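Long-range contacts in lysosome-associated membrane glycoprotein 1 (Mus musculus, PDB 5GV0), which is a heavily glycosylated lysosomal membrane protein whose membrane-proximal luminal domain, a two-sheet beta fold, probably takes part in its assembly: residues N13-M21 with A144-F152; S80-R88 with S104-V115. All coordinates share one frame; numbering follows the deposited sequence.

Contact 1. Residues N13-M21 with A144-F152; sequences NGTCLLASM and AFKVDSDRF. With NAG (2-acetamido-2-deoxy-beta-D-glucopyranose), chain F.
A classic beta bulge in strand 14-30, where C16 and L17 both face V9 of strand 5-11, meets the end of strand 140-144 and the loop that leaves it. L17 and A144 form an antiparallel non-hydrogen-bonded pair, and next to it F145 N donates to C16 O at 2.8 Å. Beyond this bond the loop rises over one side of strand 14-30. L17 has its CG anti to the backbone N (chi1 -174°), which carries CD1 to within 3.8 Å of A144 CB on the same face of the sheet; V142 lies beside them on that face, and F73 of the other sheet packs against it. On the loop side, V147 sets CB against the backbone O of T15, while its CG1 branch meets L18 CD1 at 3.8 Å. That same CD1 also presses on the backbone of R151, so one methyl of L18 is held between V147 and the returning arm of the loop. F152 closes the row: the edge of its ring at CE1 lies 3.6 Å from L18 CB and 3.4 Å from L18 O, which is close to the ring plane. At the outer end T15 OG1 lies 3.0 Å from D150 OD1, and T10 OG1 also partners this hydroxyl. A water accepts from T15 N. Nearby, C16 is tied to C53 by a disulfide, and N13 carries an N-linked sugar through ND2. The loop is thus held by one backbone bond at its start, by V147 on the outgoing arm and by R151 and F152 on the returning arm, while near the tip D150 is one of several oxygens gathered round the T15 hydroxyl, a shared and therefore less definite polar link.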
loop_
_atom_site.group_PDB
_atom_site.type_symbol
_atom_site.label_atom_id
_atom_site.label_comp_id
_atom_site.label_asym_id
_atom_site.label_seq_id
_atom_site.Cartn_x
_atom_site.Cartn_y
_atom_site.Cartn_z
ATOM N N ASN A 13 13.510 -14.580 8.476
ATOM C CA ASN A 13 14.229 -15.085 7.311
ATOM C C ASN A 13 14.793 -13.951 6.478
ATOM O O ASN A 13 14.976 -14.086 5.263
ATOM C CB ASN A 13 13.316 -15.957 6.449
ATOM C CG ASN A 13 12.770 -17.144 7.201
ATOM O OD1 ASN A 13 13.354 -17.593 8.188
ATOM N ND2 ASN A 13 11.643 -17.666 6.735
ATOM N N GLY A 14 15.051 -12.825 7.129
ATOM C CA GLY A 14 15.608 -11.674 6.452
ATOM C C GLY A 14 14.545 -10.787 5.838
ATOM O O GLY A 14 13.398 -10.772 6.281
ATOM N N THR A 15 14.939 -10.047 4.812
ATOM C CA THR A 15 14.056 -9.076 4.176
ATOM C C THR A 15 12.906 -9.755 3.442
ATOM O O THR A 15 13.121 -10.662 2.641
ATOM C CB THR A 15 14.843 -8.196 3.202
ATOM O OG1 THR A 15 15.848 -7.482 3.926
ATOM C CG2 THR A 15 13.935 -7.191 2.523
ATOM N N CYS A 16 11.678 -9.325 3.730
ATOM C CA CYS A 16 10.511 -9.889 3.066
ATOM C C CYS A 16 9.713 -8.835 2.304
ATOM O O CYS A 16 8.744 -9.165 1.634
ATOM C CB CYS A 16 9.597 -10.592 4.073
ATOM S SG CYS A 16 8.717 -9.485 5.196
ATOM N N LEU A 17 10.102 -7.569 2.415
ATOM C CA LEU A 17 9.472 -6.527 1.615
ATOM C C LEU A 17 10.466 -5.422 1.344
ATOM O O LEU A 17 11.124 -4.940 2.268
ATOM C CB LEU A 17 8.239 -5.945 2.317
ATOM C CG LEU A 17 7.400 -4.936 1.522
ATOM C CD1 LEU A 17 6.528 -5.611 0.465
ATOM C CD2 LEU A 17 6.540 -4.130 2.477
ATOM N N LEU A 18 10.593 -5.058 0.074
ATOM C CA LEU A 18 11.292 -3.851 -0.332
ATOM C C LEU A 18 10.313 -3.011 -1.107
ATOM O O LEU A 18 9.569 -3.536 -1.939
ATOM C CB LEU A 18 12.501 -4.164 -1.205
ATOM C CG LEU A 18 13.680 -4.879 -0.561
ATOM C CD1 LEU A 18 14.703 -5.183 -1.627
ATOM C CD2 LEU A 18 14.286 -4.013 0.527
ATOM N N ALA A 19 10.297 -1.714 -0.843
ATOM C CA ALA A 19 9.420 -0.839 -1.604
ATOM C C ALA A 19 10.002 0.550 -1.728
ATOM O O ALA A 19 10.611 1.084 -0.793
ATOM C CB ALA A 19 8.049 -0.774 -0.972
ATOM N N SER A 20 9.816 1.120 -2.908
ATOM C CA SER A 20 10.091 2.522 -3.168
ATOM C C SER A 20 8.851 3.052 -3.850
ATOM O O SER A 20 8.571 2.702 -5.003
ATOM C CB SER A 20 11.332 2.697 -4.041
ATOM O OG SER A 20 11.553 4.067 -4.310
ATOM N N MET A 21 8.061 3.844 -3.136
ATOM C CA MET A 21 6.762 4.196 -3.679
ATOM C C MET A 21 6.199 5.481 -3.122
ATOM O O MET A 21 6.523 5.888 -2.001
ATOM C CB MET A 21 5.762 3.056 -3.446
ATOM C CG MET A 21 5.586 2.654 -1.998
ATOM S SD MET A 21 4.636 1.121 -1.912
ATOM C CE MET A 21 4.658 0.827 -0.150
ATOM N N ALA A 144 7.677 -8.494 -2.600
ATOM C CA ALA A 144 7.272 -9.155 -1.370
ATOM C C ALA A 144 7.655 -10.633 -1.377
ATOM O O ALA A 144 7.709 -11.267 -2.441
ATOM C CB ALA A 144 5.762 -8.999 -1.157
ATOM N N PHE A 145 7.927 -11.130 -0.171
ATOM C CA PHE A 145 8.227 -12.526 0.157
ATOM C C PHE A 145 9.683 -12.844 -0.169
ATOM O O PHE A 145 10.551 -12.612 0.665
ATOM C CB PHE A 145 7.230 -13.482 -0.522
ATOM C CG PHE A 145 5.823 -13.327 0.006
ATOM C CD1 PHE A 145 5.432 -13.992 1.159
ATOM C CD2 PHE A 145 4.919 -12.472 -0.608
ATOM C CE1 PHE A 145 4.159 -13.827 1.679
ATOM C CE2 PHE A 145 3.641 -12.299 -0.092
ATOM C CZ PHE A 145 3.263 -12.980 1.056
ATOM N N LYS A 146 9.969 -13.344 -1.361
ATOM C CA LYS A 146 11.344 -13.688 -1.706
ATOM C C LYS A 146 12.152 -12.447 -2.086
ATOM O O LYS A 146 11.801 -11.728 -3.021
ATOM C CB LYS A 146 11.363 -14.701 -2.845
ATOM C CG LYS A 146 12.742 -15.229 -3.203
ATOM C CD LYS A 146 12.605 -16.446 -4.106
ATOM C CE LYS A 146 13.962 -16.992 -4.515
ATOM N NZ LYS A 146 14.742 -15.993 -5.297
ATOM N N VAL A 147 13.224 -12.190 -1.337
ATOM C CA VAL A 147 14.179 -11.145 -1.674
ATOM C C VAL A 147 15.597 -11.721 -1.616
ATOM O O VAL A 147 15.994 -12.320 -0.613
ATOM C CB VAL A 147 14.070 -9.933 -0.728
ATOM C CG1 VAL A 147 15.151 -8.905 -1.048
ATOM C CG2 VAL A 147 12.681 -9.307 -0.831
ATOM N N ASP A 148 16.345 -11.545 -2.700
ATOM C CA ASP A 148 17.692 -12.092 -2.811
ATOM C C ASP A 148 18.728 -10.985 -2.691
ATOM O O ASP A 148 18.600 -9.938 -3.320
ATOM C CB ASP A 148 17.860 -12.824 -4.139
ATOM C CG ASP A 148 16.888 -13.969 -4.297
ATOM O OD1 ASP A 148 16.778 -14.791 -3.363
ATOM O OD2 ASP A 148 16.217 -14.038 -5.348
ATOM N N SER A 149 19.744 -11.216 -1.863
ATOM C CA SER A 149 20.823 -10.250 -1.658
ATOM C C SER A 149 20.321 -8.841 -1.313
ATOM O O SER A 149 20.911 -7.831 -1.708
ATOM C CB SER A 149 21.724 -10.201 -2.895
ATOM O OG SER A 149 22.522 -11.374 -2.984
ATOM N N ASP A 150 19.217 -8.788 -0.575
ATOM C CA ASP A 150 18.697 -7.537 -0.022
ATOM C C ASP A 150 18.480 -6.424 -1.059
ATOM O O ASP A 150 18.655 -5.239 -0.769
ATOM C CB ASP A 150 19.629 -7.047 1.091
ATOM C CG ASP A 150 19.617 -7.964 2.294
ATOM O OD1 ASP A 150 18.522 -8.281 2.823
ATOM O OD2 ASP A 150 20.706 -8.382 2.710
ATOM N N ARG A 151 18.041 -6.805 -2.255
ATOM C CA ARG A 151 17.800 -5.832 -3.313
ATOM C C ARG A 151 16.684 -6.299 -4.231
ATOM O O ARG A 151 16.328 -7.475 -4.213
ATOM C CB ARG A 151 19.070 -5.585 -4.125
ATOM C CG ARG A 151 19.571 -6.806 -4.880
ATOM C CD ARG A 151 20.855 -6.462 -5.598
ATOM N NE ARG A 151 21.411 -7.590 -6.344
ATOM C CZ ARG A 151 22.533 -7.504 -7.050
ATOM N NH1 ARG A 151 23.184 -6.350 -7.100
ATOM N NH2 ARG A 151 23.001 -8.552 -7.709
ATOM N N PHE A 152 16.128 -5.371 -5.013
ATOM C CA PHE A 152 15.069 -5.701 -5.963
ATOM C C PHE A 152 15.546 -6.700 -6.993
ATOM O O PHE A 152 16.661 -6.576 -7.508
ATOM C CB PHE A 152 14.575 -4.461 -6.709
ATOM C CG PHE A 152 13.708 -3.545 -5.890
ATOM C CD1 PHE A 152 12.548 -4.010 -5.289
ATOM C CD2 PHE A 152 14.038 -2.199 -5.765
ATOM C CE1 PHE A 152 11.740 -3.149 -4.546
ATOM C CE2 PHE A 152 13.234 -1.334 -5.028
ATOM C CZ PHE A 152 12.087 -1.810 -4.416
HETATM C C1 NAG F . 11.019 -18.800 7.358
HETATM C C2 NAG F . 9.512 -18.551 7.511
HETATM C C3 NAG F . 8.816 -19.787 8.088
HETATM C C4 NAG F . 9.186 -21.034 7.295
HETATM C C5 NAG F . 10.702 -21.163 7.226
HETATM C C6 NAG F . 11.166 -22.352 6.416
HETATM C C7 NAG F . 9.011 -16.172 7.874
HETATM C C8 NAG F . 8.820 -15.090 8.892
HETATM N N2 NAG F . 9.279 -17.391 8.357
HETATM O O3 NAG F . 7.405 -19.597 8.052
HETATM O O4 NAG F . 8.642 -22.194 7.915
HETATM O O5 NAG F . 11.238 -19.992 6.596
HETATM O O6 NAG F . 11.057 -22.104 5.021
HETATM O O7 NAG F . 8.923 -15.955 6.672
HETATM O O HOH W 1 17.725 -10.429 3.886
#

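Contact 2. Residues S80-R88 with S104-V115; sequences SLFFLQGVR and SNHSLKALQATV. With NAG (2-acetamido-2-deoxy-beta-D-glucopyranose), chain D; NAG (2-acetamido-2-deoxy-beta-D-glucopyranose), chain E; SO4 (sulfate ion), chain B.
The F83 ring lies under the bent side chain of K109, whose CE sits over the ring centre, 3.7 Å from the centroid, in a CH-pi contact. The bend at chi3 (-78°) lays CE there; NZ runs on, still over that face, 4.6 Å from the centroid in a cation-pi interaction. Beside this ring, Q112 runs in the same direction, its amide plane turned 73° from the ring and OE1 3.7 Å from F83 CD2. F82 is turned to the other side of the strand: A113 O lies over one face of its ring, while CZ meets A113 CB at 3.7 Å. Strand 81-92 pairs antiparallel here with strands 112-114 and 100-105, interrupted by a beta bulge between F82 and L84 and by the partner's loop 106-109, which shifts the register by two between L84 and V87. Within the loop, L108 reaches back so that CD1 touches V87 CG2 at 3.7 Å, and an Asx turn at glycosylated N105 bonds OD1 to S107 N. Further along the strand, the aliphatic part of R88 meets the H106 ring edge, CD near its plane and CG 3.3 Å from CE1. R88 NH1 donates almost straight to O4 of a sulfate probably from the crystallisation medium, at 2.7 Å, and NH2 also forms a salt bridge with E70.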
loop_
_atom_site.group_PDB
_atom_site.type_symbol
_atom_site.label_atom_id
_atom_site.label_comp_id
_atom_site.label_asym_id
_atom_site.label_seq_id
_atom_site.Cartn_x
_atom_site.Cartn_y
_atom_site.Cartn_z
ATOM N N SER A 80 3.641 -18.868 -7.887
ATOM C CA SER A 80 4.800 -18.032 -7.576
ATOM C C SER A 80 4.568 -16.594 -8.041
ATOM O O SER A 80 5.396 -16.011 -8.743
ATOM C CB SER A 80 6.082 -18.583 -8.210
ATOM O OG SER A 80 6.470 -19.822 -7.630
ATOM N N LEU A 81 3.419 -16.043 -7.666
ATOM C CA LEU A 81 3.109 -14.637 -7.886
ATOM C C LEU A 81 2.813 -14.006 -6.546
ATOM O O LEU A 81 2.182 -14.642 -5.699
ATOM C CB LEU A 81 1.901 -14.459 -8.802
ATOM C CG LEU A 81 2.000 -14.919 -10.252
ATOM C CD1 LEU A 81 0.630 -14.880 -10.898
ATOM C CD2 LEU A 81 2.973 -14.042 -11.020
ATOM N N PHE A 82 3.264 -12.769 -6.346
ATOM C CA PHE A 82 2.846 -12.003 -5.176
ATOM C C PHE A 82 2.030 -10.801 -5.624
ATOM O O PHE A 82 2.078 -10.403 -6.787
ATOM C CB PHE A 82 4.045 -11.552 -4.321
ATOM C CG PHE A 82 4.938 -10.534 -4.987
ATOM C CD1 PHE A 82 4.657 -9.173 -4.916
ATOM C CD2 PHE A 82 6.074 -10.942 -5.669
ATOM C CE1 PHE A 82 5.486 -8.247 -5.531
ATOM C CE2 PHE A 82 6.903 -10.014 -6.284
ATOM C CZ PHE A 82 6.612 -8.674 -6.210
ATOM N N PHE A 83 1.292 -10.217 -4.687
ATOM C CA PHE A 83 0.396 -9.121 -5.002
ATOM C C PHE A 83 -0.086 -8.454 -3.731
ATOM O O PHE A 83 -0.071 -9.054 -2.654
ATOM C CB PHE A 83 -0.815 -9.616 -5.829
ATOM C CG PHE A 83 -1.467 -10.848 -5.278
ATOM C CD1 PHE A 83 -2.486 -10.757 -4.342
ATOM C CD2 PHE A 83 -1.062 -12.103 -5.697
ATOM C CE1 PHE A 83 -3.082 -11.895 -3.832
ATOM C CE2 PHE A 83 -1.655 -13.245 -5.190
ATOM C CZ PHE A 83 -2.668 -13.139 -4.260
ATOM N N LEU A 84 -0.489 -7.196 -3.866
ATOM C CA LEU A 84 -1.227 -6.506 -2.818
ATOM C C LEU A 84 -2.603 -7.144 -2.738
ATOM O O LEU A 84 -3.347 -7.135 -3.730
ATOM C CB LEU A 84 -1.337 -5.018 -3.125
ATOM C CG LEU A 84 -2.137 -4.191 -2.114
ATOM C CD1 LEU A 84 -1.347 -4.025 -0.820
ATOM C CD2 LEU A 84 -2.505 -2.845 -2.699
ATOM N N GLN A 85 -2.933 -7.727 -1.586
ATOM C CA GLN A 85 -4.217 -8.399 -1.439
ATOM C C GLN A 85 -5.151 -7.667 -0.478
ATOM O O GLN A 85 -6.351 -7.923 -0.464
ATOM C CB GLN A 85 -4.014 -9.855 -0.988
ATOM C CG GLN A 85 -3.462 -10.043 0.397
ATOM C CD GLN A 85 -3.320 -11.508 0.757
ATOM O OE1 GLN A 85 -3.778 -12.395 0.023
ATOM N NE2 GLN A 85 -2.668 -11.774 1.885
ATOM N N GLY A 86 -4.617 -6.748 0.316
ATOM C CA GLY A 86 -5.455 -6.090 1.293
ATOM C C GLY A 86 -5.000 -4.710 1.699
ATOM O O GLY A 86 -3.814 -4.401 1.665
ATOM N N VAL A 87 -5.966 -3.882 2.084
ATOM C CA VAL A 87 -5.707 -2.570 2.651
ATOM C C VAL A 87 -6.560 -2.386 3.903
ATOM O O VAL A 87 -7.750 -2.714 3.899
ATOM C CB VAL A 87 -6.024 -1.444 1.639
ATOM C CG1 VAL A 87 -6.173 -0.084 2.339
ATOM C CG2 VAL A 87 -4.958 -1.395 0.557
ATOM N N ARG A 88 -5.942 -1.891 4.970
ATOM C CA ARG A 88 -6.653 -1.503 6.185
ATOM C C ARG A 88 -6.313 -0.062 6.502
ATOM O O ARG A 88 -5.140 0.306 6.514
ATOM C CB ARG A 88 -6.268 -2.379 7.385
ATOM C CG ARG A 88 -6.526 -3.858 7.235
ATOM C CD ARG A 88 -6.589 -4.537 8.604
ATOM N NE ARG A 88 -5.278 -4.708 9.231
ATOM C CZ ARG A 88 -5.107 -5.050 10.504
ATOM N NH1 ARG A 88 -6.160 -5.233 11.290
ATOM N NH2 ARG A 88 -3.884 -5.198 10.997
ATOM N N SER A 104 -11.660 -1.097 5.187
ATOM C CA SER A 104 -10.785 -2.170 4.756
ATOM C C SER A 104 -11.274 -2.837 3.485
ATOM O O SER A 104 -12.431 -2.683 3.080
ATOM C CB SER A 104 -10.646 -3.224 5.851
ATOM O OG SER A 104 -11.896 -3.823 6.130
ATOM N N ASN A 105 -10.374 -3.570 2.843
ATOM C CA ASN A 105 -10.757 -4.487 1.774
ATOM C C ASN A 105 -9.652 -5.503 1.630
ATOM O O ASN A 105 -8.521 -5.134 1.307
ATOM C CB ASN A 105 -10.998 -3.744 0.451
ATOM C CG ASN A 105 -11.629 -4.633 -0.614
ATOM O OD1 ASN A 105 -11.454 -5.849 -0.613
ATOM N ND2 ASN A 105 -12.387 -4.025 -1.527
ATOM N N HIS A 106 -9.962 -6.766 1.901
ATOM C CA HIS A 106 -8.955 -7.823 1.842
ATOM C C HIS A 106 -9.190 -8.740 0.657
ATOM O O HIS A 106 -8.792 -9.905 0.670
ATOM C CB HIS A 106 -8.948 -8.622 3.148
ATOM C CG HIS A 106 -8.601 -7.796 4.344
ATOM N ND1 HIS A 106 -7.300 -7.483 4.677
ATOM C CD2 HIS A 106 -9.382 -7.191 5.269
ATOM C CE1 HIS A 106 -7.295 -6.732 5.763
ATOM N NE2 HIS A 106 -8.547 -6.541 6.144
ATOM N N SER A 107 -9.819 -8.188 -0.377
ATOM C CA SER A 107 -10.065 -8.917 -1.612
ATOM C C SER A 107 -9.481 -8.167 -2.811
ATOM O O SER A 107 -10.119 -8.026 -3.858
ATOM C CB SER A 107 -11.565 -9.152 -1.798
ATOM O OG SER A 107 -11.810 -10.175 -2.753
ATOM N N LEU A 108 -8.259 -7.678 -2.649
ATOM C CA LEU A 108 -7.582 -6.936 -3.704
ATOM C C LEU A 108 -6.631 -7.832 -4.473
ATOM O O LEU A 108 -6.216 -8.881 -3.987
ATOM C CB LEU A 108 -6.796 -5.764 -3.127
ATOM C CG LEU A 108 -7.560 -4.832 -2.196
ATOM C CD1 LEU A 108 -6.638 -3.739 -1.686
ATOM C CD2 LEU A 108 -8.748 -4.203 -2.908
ATOM N N LYS A 109 -6.281 -7.401 -5.679
ATOM C CA LYS A 109 -5.181 -8.018 -6.404
ATOM C C LYS A 109 -4.548 -6.971 -7.296
ATOM O O LYS A 109 -4.999 -6.728 -8.422
ATOM C CB LYS A 109 -5.638 -9.230 -7.220
ATOM C CG LYS A 109 -4.475 -9.927 -7.930
ATOM C CD LYS A 109 -4.838 -11.322 -8.417
ATOM C CE LYS A 109 -4.822 -12.327 -7.277
ATOM N NZ LYS A 109 -5.060 -13.717 -7.762
ATOM N N ALA A 110 -3.524 -6.318 -6.764
ATOM C CA ALA A 110 -2.808 -5.291 -7.498
ATOM C C ALA A 110 -1.320 -5.455 -7.255
ATOM O O ALA A 110 -0.910 -6.279 -6.433
ATOM C CB ALA A 110 -3.283 -3.895 -7.077
ATOM N N LEU A 111 -0.522 -4.679 -7.983
ATOM C CA LEU A 111 0.933 -4.690 -7.840
ATOM C C LEU A 111 1.475 -6.119 -7.969
ATOM O O LEU A 111 2.390 -6.523 -7.254
ATOM C CB LEU A 111 1.344 -4.068 -6.496
ATOM C CG LEU A 111 0.633 -2.786 -6.047
ATOM C CD1 LEU A 111 1.246 -2.258 -4.743
ATOM C CD2 LEU A 111 0.668 -1.715 -7.137
ATOM N N GLN A 112 0.902 -6.880 -8.893
ATOM C CA GLN A 112 1.230 -8.290 -9.020
ATOM C C GLN A 112 2.489 -8.523 -9.842
ATOM O O GLN A 112 2.654 -7.960 -10.927
ATOM C CB GLN A 112 0.060 -9.046 -9.643
ATOM C CG GLN A 112 0.295 -10.552 -9.757
ATOM C CD GLN A 112 -0.952 -11.316 -10.161
ATOM O OE1 GLN A 112 -1.623 -11.916 -9.322
ATOM N NE2 GLN A 112 -1.261 -11.305 -11.452
ATOM N N ALA A 113 3.370 -9.372 -9.325
ATOM C CA ALA A 113 4.573 -9.745 -10.047
ATOM C C ALA A 113 5.039 -11.134 -9.647
ATOM O O ALA A 113 4.640 -11.676 -8.614
ATOM C CB ALA A 113 5.688 -8.727 -9.802
ATOM N N THR A 114 5.890 -11.700 -10.491
ATOM C CA THR A 114 6.535 -12.968 -10.230
ATOM C C THR A 114 7.395 -12.926 -8.973
ATOM O O THR A 114 8.188 -12.008 -8.781
ATOM C CB THR A 114 7.411 -13.361 -11.414
ATOM O OG1 THR A 114 6.628 -13.320 -12.620
ATOM C CG2 THR A 114 8.014 -14.743 -11.214
ATOM N N VAL A 115 7.250 -13.934 -8.120
ATOM C CA VAL A 115 8.088 -14.054 -6.936
ATOM C C VAL A 115 9.564 -14.089 -7.338
ATOM O O VAL A 115 9.962 -14.880 -8.205
ATOM C CB VAL A 115 7.710 -15.315 -6.128
ATOM C CG1 VAL A 115 8.720 -15.575 -5.048
ATOM C CG2 VAL A 115 6.316 -15.151 -5.541
HETATM C C1 NAG D . -13.004 -4.794 -2.579
HETATM C C2 NAG D . -14.479 -4.527 -2.871
HETATM C C3 NAG D . -14.970 -5.501 -3.934
HETATM C C4 NAG D . -14.085 -5.430 -5.172
HETATM C C5 NAG D . -12.620 -5.613 -4.782
HETATM C C6 NAG D . -11.669 -5.424 -5.942
HETATM C C7 NAG D . -15.930 -3.588 -1.115
HETATM C C8 NAG D . -16.762 -3.894 0.094
HETATM N N2 NAG D . -15.302 -4.631 -1.674
HETATM O O3 NAG D . -16.319 -5.207 -4.271
HETATM O O4 NAG D . -14.451 -6.478 -6.064
HETATM O O5 NAG D . -12.254 -4.649 -3.781
HETATM O O6 NAG D . -11.923 -4.203 -6.622
HETATM O O7 NAG D . -15.826 -2.445 -1.554
HETATM C C1 NAG E . -7.073 -0.136 13.739
HETATM C C2 NAG E . -5.806 -0.971 13.559
HETATM C C3 NAG E . -6.007 -2.371 14.135
HETATM C C4 NAG E . -6.504 -2.290 15.573
HETATM C C5 NAG E . -7.743 -1.405 15.646
HETATM C C6 NAG E . -8.235 -1.195 17.058
HETATM C C7 NAG E . -4.293 -0.557 11.665
HETATM C C8 NAG E . -4.095 -0.706 10.187
HETATM N N2 NAG E . -5.438 -1.043 12.154
HETATM O O3 NAG E . -4.767 -3.067 14.100
HETATM O O4 NAG E . -6.832 -3.591 16.047
HETATM O O5 NAG E . -7.435 -0.109 15.114
HETATM O O6 NAG E . -7.345 -0.371 17.800
HETATM O O7 NAG E . -3.451 -0.027 12.384
HETATM S S SO4 B . -4.548 -6.602 14.599
HETATM O O1 SO4 B . -3.291 -6.707 13.861
HETATM O O2 SO4 B . -5.113 -7.937 14.771
HETATM O O3 SO4 B . -4.305 -6.003 15.908
HETATM O O4 SO4 B . -5.489 -5.767 13.854
#

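How the contacts relate
Contact 2 is nested along the chain inside the long loop closed by contact 1: 13-21 comes first, then 80-88 and 104-115, and finally 144-152. Their centres are 16 Å apart. Contact 1 joins strand 14-30 of the mixed sheet to the end of strand 140-144 and its loop, whereas contact 2 lies in the antiparallel sheet, between strand 81-92 and strands 100-105 and 112-114. The two meet directly where the loop of contact 1 starts: K146 CB packs on V115 CG1 at 3.5 Å and F145 CD2 on F82 CB at 3.9 Å. The two sheets thus pack together where F145 meets F82, and where F73 and M75 of strand 67-76 meet A144 and F145.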